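Local coordinates for protein putative reductase (Peptoclostridium difficile, PDB 5J6C) that probably acts as an FMN-dependent nitroreductase, a flavin enzyme studied for its interactions with the antibiotic metronidazole, at residues Leu97-Glu111 with Leu162-Ile176. Residues are numbered along the deposited sequence; the frame is centred on the assembly and turned at random.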
loop_
_atom_site.group_PDB
_atom_site.type_symbol
_atom_site.label_atom_id
_atom_site.label_comp_id
_atom_site.label_asym_id
_atom_site.label_seq_id
_atom_site.Cartn_x
_atom_site.Cartn_y
_atom_site.Cartn_z
ATOM N N LEU A 97 16.348 -12.229 -6.920
ATOM C CA LEU A 97 16.279 -12.536 -5.501
ATOM C C LEU A 97 17.400 -13.479 -5.076
ATOM O O LEU A 97 17.826 -13.448 -3.918
ATOM C CB LEU A 97 14.910 -13.118 -5.183
ATOM C CG LEU A 97 14.500 -13.374 -3.750
ATOM C CD1 LEU A 97 14.529 -12.111 -2.950
ATOM C CD2 LEU A 97 13.100 -13.958 -3.778
ATOM N N LYS A 98 17.917 -14.289 -6.002
ATOM C CA LYS A 98 18.992 -15.209 -5.662
ATOM C C LYS A 98 20.246 -14.485 -5.183
ATOM O O LYS A 98 21.051 -15.086 -4.462
ATOM C CB LYS A 98 19.335 -16.096 -6.866
ATOM C CG LYS A 98 19.991 -15.359 -8.034
ATOM C CD LYS A 98 20.107 -16.276 -9.241
ATOM C CE LYS A 98 20.419 -15.497 -10.499
ATOM N NZ LYS A 98 20.425 -16.365 -11.707
ATOM N N ASN A 99 20.426 -13.217 -5.558
ATOM C CA ASN A 99 21.606 -12.440 -5.194
ATOM C C ASN A 99 21.334 -11.432 -4.097
ATOM O O ASN A 99 22.194 -10.585 -3.824
ATOM C CB ASN A 99 22.157 -11.712 -6.413
ATOM C CG ASN A 99 22.713 -12.659 -7.429
ATOM O OD1 ASN A 99 23.338 -13.657 -7.069
ATOM N ND2 ASN A 99 22.474 -12.376 -8.709
ATOM N N ALA A 100 20.182 -11.488 -3.491
ATOM C CA ALA A 100 19.814 -10.557 -2.438
ATOM C C ALA A 100 20.237 -11.118 -1.090
ATOM O O ALA A 100 20.277 -12.337 -0.911
ATOM C CB ALA A 100 18.300 -10.311 -2.440
ATOM N N PRO A 101 20.568 -10.251 -0.124
ATOM C CA PRO A 101 20.918 -10.750 1.212
ATOM C C PRO A 101 19.713 -11.011 2.087
ATOM O O PRO A 101 19.835 -11.734 3.087
ATOM C CB PRO A 101 21.772 -9.614 1.800
ATOM C CG PRO A 101 21.164 -8.369 1.162
ATOM C CD PRO A 101 20.728 -8.786 -0.231
ATOM N N LEU A 102 18.559 -10.440 1.754
ATOM C CA LEU A 102 17.412 -10.497 2.636
ATOM C C LEU A 102 16.141 -10.444 1.800
ATOM O O LEU A 102 16.113 -9.844 0.723
ATOM C CB LEU A 102 17.450 -9.341 3.637
ATOM C CG LEU A 102 16.269 -9.176 4.589
ATOM C CD1 LEU A 102 16.132 -10.431 5.442
ATOM C CD2 LEU A 102 16.453 -7.924 5.458
ATOM N N ALA A 103 15.098 -11.099 2.298
ATOM C CA ALA A 103 13.777 -11.003 1.701
ATOM C C ALA A 103 12.756 -11.087 2.820
ATOM O O ALA A 103 12.994 -11.722 3.852
ATOM C CB ALA A 103 13.526 -12.105 0.662
ATOM N N ILE A 104 11.633 -10.402 2.625
ATOM C CA ILE A 104 10.464 -10.546 3.483
ATOM C C ILE A 104 9.299 -10.949 2.593
ATOM O O ILE A 104 8.899 -10.184 1.706
ATOM C CB ILE A 104 10.131 -9.259 4.251
ATOM C CG1 ILE A 104 11.321 -8.802 5.097
ATOM C CG2 ILE A 104 8.897 -9.484 5.123
ATOM C CD1 ILE A 104 11.051 -7.521 5.806
ATOM N N VAL A 105 8.772 -12.144 2.821
ATOM C CA VAL A 105 7.579 -12.628 2.134
ATOM C C VAL A 105 6.370 -12.169 2.937
ATOM O O VAL A 105 6.279 -12.454 4.138
ATOM C CB VAL A 105 7.610 -14.158 1.995
ATOM C CG1 VAL A 105 6.380 -14.667 1.231
ATOM C CG2 VAL A 105 8.898 -14.579 1.315
ATOM N N ILE A 106 5.458 -11.440 2.287
ATOM C CA ILE A 106 4.230 -10.950 2.915
ATOM C C ILE A 106 3.088 -11.903 2.568
ATOM O O ILE A 106 2.685 -12.017 1.403
ATOM C CB ILE A 106 3.877 -9.523 2.484
ATOM C CG1 ILE A 106 4.922 -8.509 2.948
ATOM C CG2 ILE A 106 2.543 -9.143 3.075
ATOM C CD1 ILE A 106 5.889 -8.126 1.887
ATOM N N ILE A 107 2.547 -12.570 3.587
ATOM C CA ILE A 107 1.410 -13.466 3.432
ATOM C C ILE A 107 0.256 -12.898 4.242
ATOM O O ILE A 107 0.434 -12.022 5.090
ATOM C CB ILE A 107 1.728 -14.912 3.880
ATOM C CG1 ILE A 107 1.921 -14.963 5.400
ATOM C CG2 ILE A 107 2.938 -15.458 3.123
ATOM C CD1 ILE A 107 2.140 -16.374 5.967
ATOM N N ALA A 108 -0.945 -13.400 3.969
ATOM C CA ALA A 108 -2.126 -12.900 4.650
ATOM C C ALA A 108 -3.121 -14.030 4.833
ATOM O O ALA A 108 -3.294 -14.871 3.946
ATOM C CB ALA A 108 -2.773 -11.753 3.877
ATOM N N ASP A 109 -3.760 -14.048 5.997
ATOM C CA ASP A 109 -4.838 -14.990 6.289
ATOM C C ASP A 109 -6.064 -14.572 5.485
ATOM O O ASP A 109 -6.780 -13.643 5.864
ATOM C CB ASP A 109 -5.107 -15.009 7.790
ATOM C CG ASP A 109 -6.195 -15.999 8.196
ATOM O OD1 ASP A 109 -6.487 -16.041 9.409
ATOM O OD2 ASP A 109 -6.768 -16.717 7.333
ATOM N N LYS A 110 -6.306 -15.252 4.356
ATOM C CA LYS A 110 -7.354 -14.815 3.437
ATOM C C LYS A 110 -8.762 -15.166 3.910
ATOM O O LYS A 110 -9.732 -14.686 3.312
ATOM C CB LYS A 110 -7.112 -15.377 2.026
ATOM C CG LYS A 110 -7.210 -16.890 1.870
ATOM C CD LYS A 110 -6.799 -17.321 0.450
ATOM C CE LYS A 110 -7.210 -18.759 0.123
ATOM N NZ LYS A 110 -6.347 -19.799 0.757
ATOM N N GLU A 111 -8.908 -15.956 4.973
ATOM C CA GLU A 111 -10.218 -16.142 5.590
ATOM C C GLU A 111 -10.555 -15.048 6.597
ATOM O O GLU A 111 -11.722 -14.927 6.985
ATOM C CB GLU A 111 -10.294 -17.489 6.309
ATOM C CG GLU A 111 -9.914 -18.694 5.484
ATOM C CD GLU A 111 -9.620 -19.894 6.362
ATOM O OE1 GLU A 111 -9.510 -19.710 7.598
ATOM O OE2 GLU A 111 -9.493 -21.015 5.816
ATOM N N LEU A 162 8.005 -22.586 1.748
ATOM C CA LEU A 162 8.094 -22.044 3.099
ATOM C C LEU A 162 7.152 -22.738 4.086
ATOM O O LEU A 162 7.021 -22.283 5.229
ATOM C CB LEU A 162 7.819 -20.536 3.065
ATOM C CG LEU A 162 8.790 -19.739 2.190
ATOM C CD1 LEU A 162 8.441 -18.283 2.279
ATOM C CD2 LEU A 162 10.239 -19.974 2.637
ATOM N N LYS A 163 6.486 -23.814 3.662
ATOM C CA LYS A 163 5.635 -24.627 4.533
ATOM C C LYS A 163 4.473 -23.811 5.106
ATOM O O LYS A 163 4.096 -23.960 6.265
ATOM C CB LYS A 163 6.466 -25.287 5.637
ATOM C CG LYS A 163 7.532 -26.213 5.090
ATOM C CD LYS A 163 6.887 -27.508 4.611
ATOM C CE LYS A 163 7.908 -28.543 4.138
ATOM N NZ LYS A 163 7.816 -29.870 4.845
ATOM N N VAL A 164 3.877 -22.977 4.263
ATOM C CA VAL A 164 2.791 -22.079 4.668
ATOM C C VAL A 164 1.467 -22.814 4.586
ATOM O O VAL A 164 1.150 -23.390 3.531
ATOM C CB VAL A 164 2.781 -20.845 3.771
ATOM C CG1 VAL A 164 1.639 -19.923 4.167
ATOM C CG2 VAL A 164 4.124 -20.141 3.841
ATOM N N PRO A 165 0.635 -22.800 5.632
ATOM C CA PRO A 165 -0.675 -23.453 5.553
ATOM C C PRO A 165 -1.552 -22.806 4.489
ATOM O O PRO A 165 -1.362 -21.652 4.097
ATOM C CB PRO A 165 -1.267 -23.255 6.954
ATOM C CG PRO A 165 -0.090 -22.963 7.825
ATOM C CD PRO A 165 0.884 -22.226 6.969
ATOM N N SER A 166 -2.548 -23.569 4.042
ATOM C CA SER A 166 -3.347 -23.192 2.882
ATOM C C SER A 166 -4.300 -22.038 3.149
ATOM O O SER A 166 -4.759 -21.410 2.191
ATOM C CB SER A 166 -4.154 -24.392 2.399
ATOM O OG SER A 166 -4.852 -24.947 3.495
ATOM N N LYS A 167 -4.647 -21.757 4.405
ATOM C CA LYS A 167 -5.529 -20.614 4.625
ATOM C C LYS A 167 -4.854 -19.291 4.284
ATOM O O LYS A 167 -5.547 -18.279 4.154
ATOM C CB LYS A 167 -6.036 -20.587 6.071
ATOM C CG LYS A 167 -4.974 -20.356 7.136
ATOM C CD LYS A 167 -5.636 -20.185 8.509
ATOM C CE LYS A 167 -4.617 -19.869 9.582
ATOM N NZ LYS A 167 -5.265 -19.202 10.744
ATOM N N TYR A 168 -3.532 -19.288 4.124
ATOM C CA TYR A 168 -2.769 -18.102 3.780
ATOM C C TYR A 168 -2.583 -17.995 2.276
ATOM O O TYR A 168 -2.471 -18.999 1.568
ATOM C CB TYR A 168 -1.395 -18.127 4.451
ATOM C CG TYR A 168 -1.463 -18.123 5.953
ATOM C CD1 TYR A 168 -1.725 -16.949 6.647
ATOM C CD2 TYR A 168 -1.280 -19.294 6.680
ATOM C CE1 TYR A 168 -1.796 -16.939 8.014
ATOM C CE2 TYR A 168 -1.346 -19.291 8.054
ATOM C CZ TYR A 168 -1.603 -18.107 8.714
ATOM O OH TYR A 168 -1.672 -18.085 10.077
ATOM N N SER A 169 -2.525 -16.754 1.801
ATOM C CA SER A 169 -2.154 -16.439 0.433
ATOM C C SER A 169 -0.905 -15.559 0.437
ATOM O O SER A 169 -0.722 -14.733 1.335
ATOM C CB SER A 169 -3.309 -15.731 -0.283
ATOM O OG SER A 169 -2.986 -15.510 -1.639
ATOM N N VAL A 170 -0.055 -15.719 -0.579
ATOM C CA VAL A 170 1.189 -14.960 -0.688
ATOM C C VAL A 170 0.948 -13.750 -1.572
ATOM O O VAL A 170 0.514 -13.885 -2.720
ATOM C CB VAL A 170 2.343 -15.814 -1.238
ATOM C CG1 VAL A 170 3.640 -14.996 -1.225
ATOM C CG2 VAL A 170 2.507 -17.081 -0.421
ATOM N N GLU A 171 1.222 -12.563 -1.035
ATOM C CA GLU A 171 0.997 -11.324 -1.767
ATOM C C GLU A 171 2.192 -10.967 -2.635
ATOM O O GLU A 171 2.049 -10.745 -3.841
ATOM C CB GLU A 171 0.696 -10.176 -0.791
ATOM C CG GLU A 171 0.742 -8.797 -1.440
ATOM C CD GLU A 171 -0.229 -8.658 -2.603
ATOM O OE1 GLU A 171 0.100 -7.968 -3.587
ATOM O OE2 GLU A 171 -1.324 -9.246 -2.544
ATOM N N CYS A 172 3.381 -10.946 -2.043
ATOM C CA CYS A 172 4.577 -10.482 -2.726
ATOM C C CYS A 172 5.777 -10.827 -1.860
ATOM O O CYS A 172 5.638 -11.127 -0.668
ATOM C CB CYS A 172 4.519 -8.967 -2.971
ATOM S SG CYS A 172 4.466 -7.997 -1.422
ATOM N N ILE A 173 6.951 -10.797 -2.478
ATOM C CA ILE A 173 8.227 -10.860 -1.773
ATOM C C ILE A 173 8.910 -9.502 -1.898
ATOM O O ILE A 173 8.958 -8.923 -2.992
ATOM C CB ILE A 173 9.132 -11.964 -2.343
ATOM C CG1 ILE A 173 8.340 -13.257 -2.557
ATOM C CG2 ILE A 173 10.320 -12.209 -1.411
ATOM C CD1 ILE A 173 9.211 -14.420 -2.902
ATOM N N ILE A 174 9.441 -8.992 -0.788
ATOM C CA ILE A 174 10.273 -7.792 -0.815
ATOM C C ILE A 174 11.715 -8.242 -0.633
ATOM O O ILE A 174 12.076 -8.759 0.429
ATOM C CB ILE A 174 9.884 -6.770 0.264
ATOM C CG1 ILE A 174 8.395 -6.422 0.206
ATOM C CG2 ILE A 174 10.720 -5.499 0.098
ATOM C CD1 ILE A 174 7.998 -5.638 -1.025
ATOM N N SER A 175 12.542 -8.058 -1.661
ATOM C CA SER A 175 13.979 -8.285 -1.536
ATOM C C SER A 175 14.636 -7.000 -1.060
ATOM O O SER A 175 14.272 -5.912 -1.506
ATOM C CB SER A 175 14.598 -8.715 -2.864
ATOM O OG SER A 175 14.635 -7.633 -3.756
ATOM N N ILE A 176 15.589 -7.132 -0.140
ATOM C CA ILE A 176 16.160 -6.001 0.588
ATOM C C ILE A 176 17.678 -6.164 0.638
ATOM O O ILE A 176 18.184 -7.282 0.748
ATOM C CB ILE A 176 15.568 -5.910 2.014
ATOM C CG1 ILE A 176 14.029 -5.848 1.963
ATOM C CG2 ILE A 176 16.161 -4.722 2.804
ATOM C CD1 ILE A 176 13.368 -5.859 3.334
HETATM O O HOH W 1 -3.638 -19.210 -1.284
#
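Ile104 and Ile174 exchange both backbone bonds, each 2.8 Å from N to O, on antiparallel strands 102-109 and 168-176. The exchange continues at Ala108 and Ser169, while at Leu102 and Ile176 one of the two bonds is weak. Between Ile106 and Ile107 the register slips by one residue: Ile106 N donates to Cys172 O, but Ile106 O accepts from Glu171 N (2.9 Å), the signature of a beta bulge. Val170 N donates a hydrogen bond to Asp155 OD1, and Val105 and Ile107 hydrogen-bond through their backbones to Ile74 and Glu72 of strand 71-76. The buried Ser175 OG hydrogen-bonds to Tyr42 OH. Beyond the strands, Lys110 N reaches Lys167 O at 3.1 Å. Asp109 OD1 forms a salt bridge with Lys112 NZ and a long one, 3.6 Å, with Lys167 NZ, while OD2 accepts from Glu111 N in an Asx turn. Ile107 lays CD1 over the Tyr168 ring face, 4.3 Å from the centroid, as a CH-pi contact. On the other side of the sheet, Ile106 CD1 presses on Ile174 CG1 (3.5 Å) and Cys172 SG. These are the two central strands of the antiparallel sheet (four strands within this chain) in the FMN-binding nitroreductase fold, with the bulged Glu171 side chain about 6 Å from FMN.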